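Local coordinates for protein 3-keto-5-aminohexanoate cleavage enzyme (Burkholderia xenovorans LB400, PDB 3E49) that probably cleaves beta-keto acids such as 3-keto-5-aminohexanoate, using a zinc ion bound in a TIM barrel, at residues I49-R54 against E70-I75; I83-G88 against Y105-A110; K7-C12 against G45-H50; V256-S261 against A274-K279; G166-F171 against L301-P306. All blocks are in the same frame, centred on the assembly; numbering follows the deposited sequence.

Contact 1: residues I49-R54 against E70-I75. With ZN (zinc ion), chain E.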
# COMPACT_ATOMS: atom_id res chain seq x y z
N ILE A 49 -17.78 15.57 -22.00
CA ILE A 49 -18.01 16.88 -21.44
C ILE A 49 -18.99 16.76 -20.27
O ILE A 49 -20.13 16.39 -20.43
CB ILE A 49 -18.57 17.87 -22.52
CG1 ILE A 49 -17.72 17.80 -23.80
CG2 ILE A 49 -18.58 19.27 -21.99
CD1 ILE A 49 -16.23 18.27 -23.64
N HIS A 50 -18.51 17.02 -19.06
CA HIS A 50 -19.29 16.93 -17.85
C HIS A 50 -19.87 18.33 -17.61
O HIS A 50 -19.13 19.33 -17.45
CB HIS A 50 -18.39 16.44 -16.69
CG HIS A 50 -19.03 16.49 -15.35
ND1 HIS A 50 -19.40 15.35 -14.67
CD2 HIS A 50 -19.23 17.51 -14.50
CE1 HIS A 50 -19.88 15.70 -13.48
NE2 HIS A 50 -19.86 17.01 -13.39
N LEU A 51 -21.20 18.38 -17.54
CA LEU A 51 -21.96 19.64 -17.56
C LEU A 51 -22.85 19.96 -16.39
O LEU A 51 -23.57 19.10 -15.87
CB LEU A 51 -22.84 19.67 -18.84
CG LEU A 51 -22.07 19.80 -20.15
CD1 LEU A 51 -22.81 19.18 -21.33
CD2 LEU A 51 -21.67 21.23 -20.43
N HIS A 52 -22.75 21.23 -15.96
CA HIS A 52 -23.72 21.83 -15.05
C HIS A 52 -24.18 23.11 -15.75
O HIS A 52 -23.54 23.58 -16.71
CB HIS A 52 -23.12 22.29 -13.72
CG HIS A 52 -22.60 21.20 -12.84
ND1 HIS A 52 -22.88 21.16 -11.50
CD2 HIS A 52 -21.73 20.19 -13.08
CE1 HIS A 52 -22.23 20.15 -10.95
NE2 HIS A 52 -21.52 19.55 -11.89
N ALA A 53 -25.28 23.67 -15.24
CA ALA A 53 -25.82 24.92 -15.75
C ALA A 53 -25.74 25.93 -14.62
O ALA A 53 -25.77 25.57 -13.42
CB ALA A 53 -27.28 24.74 -16.20
N ARG A 54 -25.63 27.19 -15.01
CA ARG A 54 -25.58 28.30 -14.07
C ARG A 54 -26.64 29.34 -14.45
O ARG A 54 -27.01 29.45 -15.63
CB ARG A 54 -24.19 28.92 -14.07
CG ARG A 54 -23.16 28.06 -13.32
CD ARG A 54 -21.80 28.70 -13.28
NE ARG A 54 -20.80 27.86 -12.60
CZ ARG A 54 -20.58 27.81 -11.28
NH1 ARG A 54 -21.29 28.53 -10.42
NH2 ARG A 54 -19.62 27.00 -10.80
N GLU A 70 -30.49 25.66 -24.21
CA GLU A 70 -29.81 26.26 -25.34
C GLU A 70 -28.46 25.57 -25.58
O GLU A 70 -28.13 25.21 -26.70
CB GLU A 70 -29.59 27.77 -25.09
CG GLU A 70 -30.87 28.51 -24.61
CD GLU A 70 -30.59 29.88 -23.99
OE1 GLU A 70 -29.95 30.71 -24.64
OE2 GLU A 70 -31.05 30.12 -22.85
N PHE A 71 -27.67 25.41 -24.52
CA PHE A 71 -26.33 24.86 -24.73
C PHE A 71 -26.24 23.41 -25.17
O PHE A 71 -25.38 23.07 -25.97
CB PHE A 71 -25.31 25.22 -23.60
CG PHE A 71 -25.55 24.61 -22.23
CD1 PHE A 71 -25.30 23.27 -21.99
CD2 PHE A 71 -25.82 25.44 -21.13
CE1 PHE A 71 -25.48 22.73 -20.71
CE2 PHE A 71 -25.98 24.91 -19.83
CZ PHE A 71 -25.79 23.56 -19.61
N LEU A 72 -27.18 22.57 -24.76
CA LEU A 72 -27.09 21.16 -25.10
C LEU A 72 -27.16 20.94 -26.61
O LEU A 72 -26.26 20.33 -27.17
CB LEU A 72 -28.07 20.31 -24.30
CG LEU A 72 -27.81 20.14 -22.79
CD1 LEU A 72 -28.83 19.23 -22.17
CD2 LEU A 72 -26.40 19.59 -22.53
N PRO A 73 -28.19 21.47 -27.28
CA PRO A 73 -28.25 21.32 -28.73
C PRO A 73 -27.11 21.99 -29.45
O PRO A 73 -26.65 21.46 -30.46
CB PRO A 73 -29.58 22.00 -29.09
CG PRO A 73 -30.36 22.00 -27.88
CD PRO A 73 -29.38 22.15 -26.75
N ARG A 74 -26.64 23.13 -28.93
CA ARG A 74 -25.50 23.84 -29.52
C ARG A 74 -24.26 22.95 -29.45
O ARG A 74 -23.54 22.82 -30.43
CB ARG A 74 -25.26 25.16 -28.79
CG ARG A 74 -24.19 26.09 -29.39
CD ARG A 74 -24.66 26.79 -30.69
N ILE A 75 -24.02 22.33 -28.29
CA ILE A 75 -22.88 21.43 -28.13
C ILE A 75 -23.02 20.21 -29.07
O ILE A 75 -22.14 19.93 -29.87
CB ILE A 75 -22.70 20.99 -26.67
CG1 ILE A 75 -22.33 22.18 -25.78
CG2 ILE A 75 -21.58 19.92 -26.57
CD1 ILE A 75 -22.45 21.88 -24.29
ZN ZN E . -19.90 18.06 -11.48
O HOH W 1 -21.44 16.52 -10.53
O HOH W 2 -18.60 16.44 -10.29
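Leu-51 is the bump of this contact, and the helix at 71-75 supplies the hollow, lined by Phe-71, Leu-72 and Ile-75. The two methyls of Leu-51 divide the work. CD1 slides past Leu-72, lying 3.8 Å from CD2 of that residue, while CD2 meets CD1 of Ile-75 tip to tip at 4.0 Å. CD2 also approaches Phe-71 CE1, at 4.1 Å. Phe-71 holds its CG between the backbone N and the carbonyl carbon (chi1 68°), which sends the ring past Leu-51 to Ala-53. There the methyl of Ala-53 sits at the ring edge, in its plane, with CB 3.9 Å from CE2. The carbonyl O of His-52 lies 3.7 Å from Phe-71 CZ and is buried there with no hydrogen-bond partner. Val-34 and Ser-38 of helix 31-44 also pack against Leu-51. His-50 and His-52 carry their rings to the other side of the strand, where each binds zinc through NE2. The short axes of strand 49-51 and helix 71-75 run nearly antiparallel (172°), 12.0 Å apart. Strands lie inside and helices outside, as in a TIM barrel: the apolar outer strand face meets the helix and the inner face carries the metal site.

Contact 2: residues I83-G88 against Y105-A110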
# COMPACT_ATOMS: atom_id res chain seq x y z
N ILE A 83 -22.07 14.00 -24.01
CA ILE A 83 -22.65 14.92 -23.05
C ILE A 83 -22.97 14.17 -21.75
O ILE A 83 -23.70 13.17 -21.72
CB ILE A 83 -23.89 15.64 -23.64
CG1 ILE A 83 -23.42 16.57 -24.75
CG2 ILE A 83 -24.69 16.37 -22.55
CD1 ILE A 83 -24.51 17.23 -25.53
N ASN A 84 -22.41 14.66 -20.66
CA ASN A 84 -22.57 14.04 -19.38
C ASN A 84 -23.18 15.06 -18.43
O ASN A 84 -22.56 16.07 -18.16
CB ASN A 84 -21.17 13.60 -18.93
CG ASN A 84 -21.13 13.02 -17.55
OD1 ASN A 84 -22.10 13.05 -16.79
ND2 ASN A 84 -19.95 12.51 -17.19
N LEU A 85 -24.40 14.83 -17.96
CA LEU A 85 -25.06 15.78 -17.05
C LEU A 85 -24.96 15.41 -15.60
O LEU A 85 -25.13 14.26 -15.24
CB LEU A 85 -26.57 15.84 -17.33
CG LEU A 85 -26.90 16.19 -18.78
CD1 LEU A 85 -28.43 16.35 -18.91
CD2 LEU A 85 -26.12 17.43 -19.24
N THR A 86 -24.78 16.43 -14.77
CA THR A 86 -24.71 16.26 -13.34
C THR A 86 -26.07 15.90 -12.72
O THR A 86 -27.10 16.33 -13.24
CB THR A 86 -24.19 17.54 -12.65
OG1 THR A 86 -24.11 17.29 -11.26
CG2 THR A 86 -25.15 18.74 -12.86
N THR A 87 -26.05 15.08 -11.66
CA THR A 87 -27.23 14.78 -10.85
C THR A 87 -27.03 15.32 -9.46
O THR A 87 -27.80 15.04 -8.56
CB THR A 87 -27.55 13.27 -10.75
OG1 THR A 87 -26.55 12.54 -10.00
CG2 THR A 87 -27.73 12.71 -12.08
N GLY A 88 -25.95 16.06 -9.27
CA GLY A 88 -25.64 16.65 -7.98
C GLY A 88 -26.02 18.10 -8.05
O GLY A 88 -27.00 18.55 -7.41
N TYR A 105 -33.52 15.08 -20.14
CA TYR A 105 -32.67 15.04 -21.32
C TYR A 105 -32.18 13.65 -21.72
O TYR A 105 -31.81 13.45 -22.88
CB TYR A 105 -31.51 16.04 -21.16
CG TYR A 105 -31.96 17.51 -21.18
CD1 TYR A 105 -32.47 18.08 -22.34
CD2 TYR A 105 -31.82 18.33 -20.06
CE1 TYR A 105 -32.87 19.39 -22.39
CE2 TYR A 105 -32.22 19.66 -20.10
CZ TYR A 105 -32.75 20.18 -21.27
OH TYR A 105 -33.15 21.48 -21.33
N MSE A 106 -32.23 12.72 -20.78
CA MSE A 106 -31.81 11.35 -20.98
C MSE A 106 -30.46 11.26 -21.67
O MSE A 106 -30.33 10.66 -22.74
CB MSE A 106 -32.88 10.61 -21.78
CG MSE A 106 -34.19 10.63 -21.05
SE MSE A 106 -35.62 9.81 -22.10
CE MSE A 106 -37.04 10.28 -20.98
N PRO A 107 -29.43 11.85 -21.06
CA PRO A 107 -28.10 11.85 -21.66
C PRO A 107 -27.46 10.45 -21.69
O PRO A 107 -27.94 9.56 -21.05
CB PRO A 107 -27.32 12.81 -20.73
CG PRO A 107 -27.96 12.65 -19.44
CD PRO A 107 -29.42 12.46 -19.72
N GLU A 108 -26.39 10.28 -22.44
CA GLU A 108 -25.66 9.02 -22.50
C GLU A 108 -25.00 8.74 -21.16
O GLU A 108 -24.88 7.60 -20.74
CB GLU A 108 -24.58 9.11 -23.56
CG GLU A 108 -25.12 9.05 -25.01
CD GLU A 108 -24.01 9.09 -25.99
OE1 GLU A 108 -23.65 8.00 -26.52
OE2 GLU A 108 -23.49 10.20 -26.25
N LEU A 109 -24.56 9.82 -20.53
CA LEU A 109 -23.92 9.74 -19.22
C LEU A 109 -24.55 10.74 -18.26
O LEU A 109 -24.97 11.83 -18.69
CB LEU A 109 -22.42 10.09 -19.33
CG LEU A 109 -21.42 9.04 -19.76
CD1 LEU A 109 -20.04 9.70 -20.04
CD2 LEU A 109 -21.37 7.90 -18.72
N ALA A 110 -24.55 10.39 -16.97
CA ALA A 110 -24.91 11.32 -15.92
C ALA A 110 -23.94 11.06 -14.76
O ALA A 110 -23.51 9.91 -14.57
CB ALA A 110 -26.34 11.10 -15.46
O HOH W 3 -25.56 12.63 -23.65
O HOH W 4 -23.98 12.76 -25.79
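Asn-84 and Leu-109 lie side by side on neighbouring parallel strands, the two strands of a beta-alpha-beta crossover whose connecting helix is 95-105. One interstrand hydrogen bond within these segments fixes the register: Leu-85 N donates to Leu-109 O at 3.1 Å (153° at the hydrogen). The same oxygen also receives a C-H contact from Asn-84 CA.

The Asn-84 side chain shows how a strand pair can position a polar group. CB packs on CB of Leu-109, 3.7 Å away, and the amide carbon CG rests on that same methylene. With CG anti to the backbone N (chi1 175°), the amide is carried along the strand over the neighbouring backbone. OD1 reaches the peptide of Ala-110, coming to 3.4 Å from its carbonyl C. ND2 passes Leu-109 CD1 at 4.0 Å and donates to Glu-170 OE1.

On the other face of the sheet, that of Leu-85 and Ala-110, Leu-85 crosses both Pro-107 and Tyr-105 at about a right angle. Its CG sits 3.8 Å from Pro-107 CG, and its CD1 is equally far from Tyr-105 CB. Leu-72 and Phe-68 pack on the same leucine. Ahead of the paired residues, where Ile-83 O and Glu-108 N are too far apart to bond directly, water takes over: one molecule donates to Ile-83 O (2.7 Å) and accepts from Glu-108 N. Glu-108 OE1 accepts from Gly-305 N and forms a salt bridge with Arg-298, while a second water accepts from Ile-83 N and donates to Glu-108 OE2.

Contact 3: residues K7-C12 against G45-H50. With ZN (zinc ion), chain E.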
# COMPACT_ATOMS: atom_id res chain seq x y z
N LYS A 7 -6.13 3.65 -25.26
CA LYS A 7 -6.47 5.05 -25.50
C LYS A 7 -6.96 5.71 -24.22
O LYS A 7 -7.66 5.09 -23.40
CB LYS A 7 -7.57 5.14 -26.54
CG LYS A 7 -7.28 4.44 -27.82
CD LYS A 7 -6.74 5.34 -28.90
CE LYS A 7 -6.72 4.56 -30.21
NZ LYS A 7 -6.96 5.41 -31.40
N VAL A 8 -6.60 6.97 -24.05
CA VAL A 8 -7.00 7.73 -22.88
C VAL A 8 -8.23 8.58 -23.09
O VAL A 8 -8.24 9.48 -23.94
CB VAL A 8 -5.84 8.65 -22.43
CG1 VAL A 8 -6.14 9.32 -21.12
CG2 VAL A 8 -4.56 7.81 -22.33
N ILE A 9 -9.25 8.33 -22.28
CA ILE A 9 -10.43 9.14 -22.29
C ILE A 9 -10.18 10.38 -21.47
O ILE A 9 -9.96 10.27 -20.26
CB ILE A 9 -11.64 8.45 -21.66
CG1 ILE A 9 -11.97 7.14 -22.39
CG2 ILE A 9 -12.85 9.41 -21.62
CD1 ILE A 9 -12.86 6.22 -21.60
N ILE A 10 -10.30 11.55 -22.10
CA ILE A 10 -10.21 12.82 -21.37
C ILE A 10 -11.63 13.33 -21.13
O ILE A 10 -12.40 13.53 -22.09
CB ILE A 10 -9.46 13.88 -22.16
CG1 ILE A 10 -8.02 13.40 -22.48
CG2 ILE A 10 -9.55 15.23 -21.47
CD1 ILE A 10 -7.21 14.34 -23.33
N THR A 11 -11.98 13.49 -19.86
CA THR A 11 -13.23 14.13 -19.48
C THR A 11 -12.92 15.58 -19.13
O THR A 11 -11.93 15.87 -18.39
CB THR A 11 -13.92 13.45 -18.31
OG1 THR A 11 -14.34 12.13 -18.70
CG2 THR A 11 -15.12 14.30 -17.85
N CYS A 12 -13.74 16.51 -19.65
CA CYS A 12 -13.61 17.90 -19.28
C CYS A 12 -14.91 18.39 -18.58
O CYS A 12 -15.95 18.38 -19.16
CB CYS A 12 -13.28 18.75 -20.49
SG CYS A 12 -12.80 20.41 -19.95
N GLY A 45 -9.41 17.71 -27.52
CA GLY A 45 -9.31 16.26 -27.32
C GLY A 45 -10.22 15.62 -26.29
O GLY A 45 -10.17 14.42 -26.11
N ALA A 46 -11.06 16.40 -25.62
CA ALA A 46 -11.98 15.84 -24.64
C ALA A 46 -13.04 15.00 -25.35
O ALA A 46 -13.69 15.49 -26.28
CB ALA A 46 -12.66 16.94 -23.85
N ALA A 47 -13.19 13.75 -24.92
CA ALA A 47 -14.19 12.85 -25.51
C ALA A 47 -15.47 12.95 -24.69
O ALA A 47 -16.51 12.59 -25.17
CB ALA A 47 -13.67 11.40 -25.53
N VAL A 48 -15.39 13.43 -23.45
CA VAL A 48 -16.57 13.55 -22.57
C VAL A 48 -16.61 14.92 -21.92
O VAL A 48 -15.62 15.39 -21.37
CB VAL A 48 -16.59 12.45 -21.43
CG1 VAL A 48 -17.84 12.64 -20.50
CG2 VAL A 48 -16.50 10.99 -22.03
N ILE A 49 -17.78 15.57 -22.00
CA ILE A 49 -18.01 16.88 -21.44
C ILE A 49 -18.99 16.76 -20.27
O ILE A 49 -20.13 16.39 -20.43
CB ILE A 49 -18.57 17.87 -22.52
CG1 ILE A 49 -17.72 17.80 -23.80
CG2 ILE A 49 -18.58 19.27 -21.99
CD1 ILE A 49 -16.23 18.27 -23.64
N HIS A 50 -18.51 17.02 -19.06
CA HIS A 50 -19.29 16.93 -17.85
C HIS A 50 -19.87 18.33 -17.61
O HIS A 50 -19.13 19.33 -17.45
CB HIS A 50 -18.39 16.44 -16.69
CG HIS A 50 -19.03 16.49 -15.35
ND1 HIS A 50 -19.40 15.35 -14.67
CD2 HIS A 50 -19.23 17.51 -14.50
CE1 HIS A 50 -19.88 15.70 -13.48
NE2 HIS A 50 -19.86 17.01 -13.39
ZN ZN E . -19.90 18.06 -11.48
O HOH W 5 -10.61 11.79 -25.02
O HOH W 1 -21.44 16.52 -10.53
O HOH W 2 -18.60 16.44 -10.29
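Cys-12 is tied to the segment 45-50 through both of its backbone polar groups: its N donates to Val-48 O at 2.8 Å, an almost straight bond (168°), and its O accepts from His-50 N at 2.9 Å. Further back, Ile-10 O takes two successive N-H groups, from Ala-47 at 2.9 Å and, more loosely, from Val-48 at 3.3 Å. Ile-10 N has no backbone acceptor across the contact; a water accepts from it and also lies 2.9 Å from Gly-45 O. Gly-45 itself, at positive phi, closes helix 31-44 in a Schellman motif. Helix and strands together make the first beta-alpha-beta crossover of the TIM barrel, the two strands parallel and twisted by 29°. Thr-11 sends its own backbone groups the other way, to Val-254 and Val-256 of strand 253-256. Its OG1 lies against Val-48 CB, 3.6 Å away, and its CG2 is near CB of His-50. Both nitrogens of the His-50 ring are engaged: ND1 donates to Glu-170 OE1, while NE2 binds the zinc at 2.2 Å. CG anti to the backbone N (chi1 172°) leads that ring away from Cys-12 and onto the metal.

Contact 4: residues V256-S261 against A274-K279. With ZN (zinc ion), chain E.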
# COMPACT_ATOMS: atom_id res chain seq x y z
N VAL A 256 -10.22 16.69 -16.45
CA VAL A 256 -9.75 18.06 -16.27
C VAL A 256 -10.98 19.00 -16.30
O VAL A 256 -12.11 18.55 -16.40
CB VAL A 256 -8.64 18.46 -17.27
CG1 VAL A 256 -7.41 17.53 -17.10
CG2 VAL A 256 -9.13 18.42 -18.73
N GLY A 257 -10.74 20.31 -16.21
CA GLY A 257 -11.81 21.30 -16.27
C GLY A 257 -11.85 22.34 -15.19
O GLY A 257 -11.44 22.09 -14.07
N LEU A 258 -12.42 23.50 -15.53
CA LEU A 258 -12.55 24.64 -14.61
C LEU A 258 -13.52 24.38 -13.47
O LEU A 258 -13.46 25.04 -12.40
CB LEU A 258 -12.89 25.95 -15.37
CG LEU A 258 -11.76 26.78 -16.02
CD1 LEU A 258 -10.71 25.99 -16.70
CD2 LEU A 258 -12.37 27.83 -17.01
N GLU A 259 -14.37 23.37 -13.64
CA GLU A 259 -15.22 22.92 -12.54
C GLU A 259 -14.34 22.48 -11.34
O GLU A 259 -14.70 22.72 -10.21
CB GLU A 259 -16.05 21.71 -12.94
CG GLU A 259 -16.68 21.00 -11.76
CD GLU A 259 -17.83 20.08 -12.06
OE1 GLU A 259 -18.38 20.09 -13.19
OE2 GLU A 259 -18.18 19.35 -11.11
N ASP A 260 -13.24 21.80 -11.67
CA ASP A 260 -12.34 21.12 -10.73
C ASP A 260 -11.13 21.94 -10.31
O ASP A 260 -10.69 21.82 -9.18
CB ASP A 260 -11.82 19.83 -11.39
CG ASP A 260 -12.95 18.89 -11.86
OD1 ASP A 260 -14.07 18.93 -11.31
OD2 ASP A 260 -12.75 18.11 -12.81
N SER A 261 -10.59 22.73 -11.22
CA SER A 261 -9.44 23.59 -10.96
C SER A 261 -9.53 24.86 -11.76
O SER A 261 -9.80 24.82 -12.96
CB SER A 261 -8.11 22.93 -11.35
OG SER A 261 -7.04 23.83 -11.02
N ALA A 274 -10.08 24.20 -22.44
CA ALA A 274 -9.21 23.62 -23.45
C ALA A 274 -7.71 23.73 -23.10
O ALA A 274 -6.93 22.85 -23.40
CB ALA A 274 -9.50 24.25 -24.83
N ALA A 275 -7.31 24.79 -22.42
CA ALA A 275 -5.93 24.94 -22.01
C ALA A 275 -5.53 23.74 -21.15
O ALA A 275 -4.43 23.19 -21.31
CB ALA A 275 -5.77 26.23 -21.21
N GLN A 276 -6.43 23.33 -20.26
CA GLN A 276 -6.20 22.19 -19.36
C GLN A 276 -6.18 20.86 -20.08
O GLN A 276 -5.40 19.96 -19.70
CB GLN A 276 -7.25 22.18 -18.25
CG GLN A 276 -7.11 23.33 -17.28
CD GLN A 276 -8.14 23.29 -16.17
OE1 GLN A 276 -9.11 22.56 -16.27
NE2 GLN A 276 -7.90 24.04 -15.09
N VAL A 277 -7.00 20.72 -21.14
CA VAL A 277 -6.98 19.51 -21.95
C VAL A 277 -5.61 19.45 -22.62
O VAL A 277 -4.99 18.38 -22.72
CB VAL A 277 -8.13 19.49 -23.00
CG1 VAL A 277 -7.99 18.29 -23.93
CG2 VAL A 277 -9.53 19.48 -22.34
N ARG A 278 -5.13 20.58 -23.11
CA ARG A 278 -3.80 20.60 -23.76
C ARG A 278 -2.68 20.25 -22.80
O ARG A 278 -1.73 19.56 -23.17
CB ARG A 278 -3.51 21.95 -24.42
CG ARG A 278 -4.36 22.19 -25.66
CD ARG A 278 -3.92 23.41 -26.47
NE ARG A 278 -4.11 24.66 -25.77
CZ ARG A 278 -5.22 25.37 -25.77
NH1 ARG A 278 -6.28 24.98 -26.46
NH2 ARG A 278 -5.24 26.50 -25.07
N LYS A 279 -2.79 20.70 -21.57
CA LYS A 279 -1.74 20.44 -20.58
C LYS A 279 -1.64 18.95 -20.28
O LYS A 279 -0.57 18.39 -20.34
CB LYS A 279 -1.98 21.25 -19.31
CG LYS A 279 -0.75 21.49 -18.44
CD LYS A 279 0.25 22.37 -19.21
CE LYS A 279 1.49 22.69 -18.43
NZ LYS A 279 2.63 23.09 -19.37
ZN ZN E . -19.90 18.06 -11.48
O HOH W 1 -21.44 16.52 -10.53
O HOH W 2 -18.60 16.44 -10.29
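A primary amide joining helix to loop defines this buried contact: Gln-276, on helix 273-286, grips the loop that leaves strand 253-256, at the last strand-to-helix connection of the barrel. Its chain leaves CB with CG anti to the carbonyl carbon and then runs extended (chi2 -179°), so that the amide reaches straight into the turn. NE2 donates to Ser-261 O at 3.0 Å (155° at the hydrogen), lying well above the plane of that carbonyl, and it has a second acceptor in Trp-263 O. OE1 takes a weak, bent bond from Gly-257 N at 2.8 Å. Leu-258 crosses the amide obliquely, its CD1 3.8 Å from the amide carbon CD. Beside this polar centre, Val-256 CG2 meets Val-277 CG2 at 3.8 Å, the two valines crossing at about a right angle.

The loop is also tightened from within. Gly-257 O accepts from both Asp-260 N and Ser-261 N, and Leu-258 N is held by Asn-273 OD1. Out of this turn Glu-259 stretches in the other direction, its OE2 binding the zinc at 2.2 Å. The glutamine thus spans the two ends of a turn, firmly at Ser-261 and weakly at Gly-257, whose middle provides a metal ligand, completing with His-50 and His-52 a zinc site at the C-terminal ends of the strands, where TIM barrels carry their active sites.

Contact 5: residues G166-F171 against L301-P306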
# COMPACT_ATOMS: atom_id res chain seq x y z
N GLY A 166 -31.58 4.36 -20.48
CA GLY A 166 -30.33 4.05 -21.19
C GLY A 166 -29.12 4.90 -20.76
O GLY A 166 -28.02 4.77 -21.31
N THR A 167 -29.32 5.76 -19.76
CA THR A 167 -28.26 6.63 -19.26
C THR A 167 -27.32 5.80 -18.41
O THR A 167 -27.77 5.00 -17.61
CB THR A 167 -28.84 7.77 -18.41
OG1 THR A 167 -29.64 8.62 -19.24
CG2 THR A 167 -27.70 8.58 -17.73
N ARG A 168 -26.01 5.97 -18.64
CA ARG A 168 -25.01 5.27 -17.86
C ARG A 168 -24.31 6.29 -17.00
O ARG A 168 -24.45 7.49 -17.20
CB ARG A 168 -24.08 4.44 -18.73
CG ARG A 168 -24.87 3.27 -19.39
CD ARG A 168 -24.07 2.41 -20.33
NE ARG A 168 -22.98 1.80 -19.61
CZ ARG A 168 -23.08 0.74 -18.82
NH1 ARG A 168 -24.22 0.11 -18.63
NH2 ARG A 168 -21.99 0.31 -18.21
N PHE A 169 -23.57 5.83 -16.03
CA PHE A 169 -23.06 6.77 -15.03
C PHE A 169 -21.58 6.93 -14.90
O PHE A 169 -20.82 5.99 -15.09
CB PHE A 169 -23.60 6.38 -13.67
CG PHE A 169 -25.10 6.30 -13.63
CD1 PHE A 169 -25.87 7.44 -13.47
CD2 PHE A 169 -25.74 5.07 -13.79
CE1 PHE A 169 -27.26 7.35 -13.44
CE2 PHE A 169 -27.14 4.99 -13.77
CZ PHE A 169 -27.89 6.12 -13.60
N GLU A 170 -21.21 8.17 -14.57
CA GLU A 170 -19.87 8.51 -14.15
C GLU A 170 -20.03 8.45 -12.63
O GLU A 170 -20.63 9.36 -12.04
CB GLU A 170 -19.47 9.93 -14.62
CG GLU A 170 -18.10 10.42 -14.12
CD GLU A 170 -17.86 11.91 -14.29
OE1 GLU A 170 -18.82 12.66 -14.51
OE2 GLU A 170 -16.69 12.36 -14.15
N PHE A 171 -19.56 7.36 -12.01
CA PHE A 171 -19.66 7.17 -10.58
C PHE A 171 -18.54 7.98 -9.92
O PHE A 171 -17.36 7.68 -10.08
CB PHE A 171 -19.56 5.69 -10.20
CG PHE A 171 -20.61 4.81 -10.86
CD1 PHE A 171 -21.89 4.73 -10.31
CD2 PHE A 171 -20.29 4.03 -11.95
CE1 PHE A 171 -22.87 3.94 -10.89
CE2 PHE A 171 -21.28 3.25 -12.58
CZ PHE A 171 -22.56 3.19 -12.01
N LEU A 301 -17.02 2.69 -22.78
CA LEU A 301 -18.02 2.91 -21.73
C LEU A 301 -19.41 2.27 -21.92
O LEU A 301 -20.26 2.38 -21.04
CB LEU A 301 -18.15 4.41 -21.49
CG LEU A 301 -16.89 5.16 -21.00
CD1 LEU A 301 -17.16 6.66 -20.86
CD2 LEU A 301 -16.39 4.55 -19.69
N GLY A 302 -19.62 1.59 -23.06
CA GLY A 302 -20.89 0.93 -23.39
C GLY A 302 -22.04 1.92 -23.53
O GLY A 302 -23.14 1.66 -23.08
N LEU A 303 -21.78 3.07 -24.17
CA LEU A 303 -22.76 4.15 -24.24
C LEU A 303 -23.80 3.96 -25.38
O LEU A 303 -23.52 3.29 -26.38
CB LEU A 303 -22.04 5.49 -24.36
CG LEU A 303 -21.16 5.89 -23.14
CD1 LEU A 303 -20.67 7.30 -23.37
CD2 LEU A 303 -21.93 5.77 -21.84
N LYS A 304 -24.98 4.56 -25.21
CA LYS A 304 -26.11 4.36 -26.15
C LYS A 304 -26.06 5.08 -27.51
O LYS A 304 -26.78 4.69 -28.45
CB LYS A 304 -27.42 4.64 -25.44
CG LYS A 304 -27.67 6.08 -25.04
CD LYS A 304 -29.01 6.21 -24.33
CE LYS A 304 -29.18 7.59 -23.74
NZ LYS A 304 -30.57 7.86 -23.20
N GLY A 305 -25.22 6.09 -27.66
CA GLY A 305 -25.11 6.80 -28.93
C GLY A 305 -25.64 8.22 -28.86
O GLY A 305 -26.65 8.47 -28.18
N PRO A 306 -24.99 9.13 -29.59
CA PRO A 306 -25.24 10.57 -29.56
C PRO A 306 -26.61 10.99 -30.00
O PRO A 306 -27.02 12.12 -29.71
CB PRO A 306 -24.19 11.13 -30.53
CG PRO A 306 -23.81 10.00 -31.40
CD PRO A 306 -23.95 8.77 -30.58
O HOH W 6 -25.49 5.39 -22.36
O HOH W 7 -19.83 2.87 -18.41
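Gly-166 and Lys-304 bring the two backbones nearest, with CA atoms 6.5 Å apart, and no backbone hydrogen bond joins them. One segment enters strand 168-173; the other has no regular structure and leaves helix 294-301 through a Schellman motif at Gly-302. A water spans the gap, donating to Gly-166 O at 2.8 Å and accepting from Lys-304 N at 3.0 Å.

Arg-168 makes the direct polar link. Its CB lies 4.0 Å from Leu-303 CD2, and a bend at chi3 (61°) turns the guanidinium toward the helix end. NE donates to Leu-301 O at 3.1 Å (146° at the hydrogen), and CD lies close to Gly-302 O. The far end of the group is held elsewhere, NH2 donating to Thr-192 O. Lys-304 instead runs extended alongside Gly-166, its CD 3.5 Å from Gly-166 O, and delivers NZ to Asn-165 O and Met-106 O.

NE and NH2 of Arg-168 and NZ of Lys-304 therefore all end on backbone carbonyls. The guanidinium at the C-terminal end of a helix probably interacts favourably with the helix dipole. Across the contact itself, one NE-to-carbonyl bond and bridging water join the segment after helix 294-301 to the start of strand 168-173.

How the contacts relate
Contacts 3 and 2 pair strands of one barrel sheet, and contacts 1 and 5 each set one of its strands against a helix or a loop. Contact 4 adjoins contact 3 through strand 253-256, Val-256 N bonding Thr-11 O at 2.7 Å; strands 195-201 and 229-235 complete the ring. Contacts 1 and 3 share Ile-49 and His-50; with contact 4 they meet at the zinc and its two waters, although contacts 1 and 4 have centres about 16 Å apart. Glu-170, on the strand of contact 5, adds a second shell. Just before that strand, Thr-167 OG1 is 2.7 Å from Pro-107 O of contact 2, while the Thr-167 side chain lies about 14 Å from the zinc.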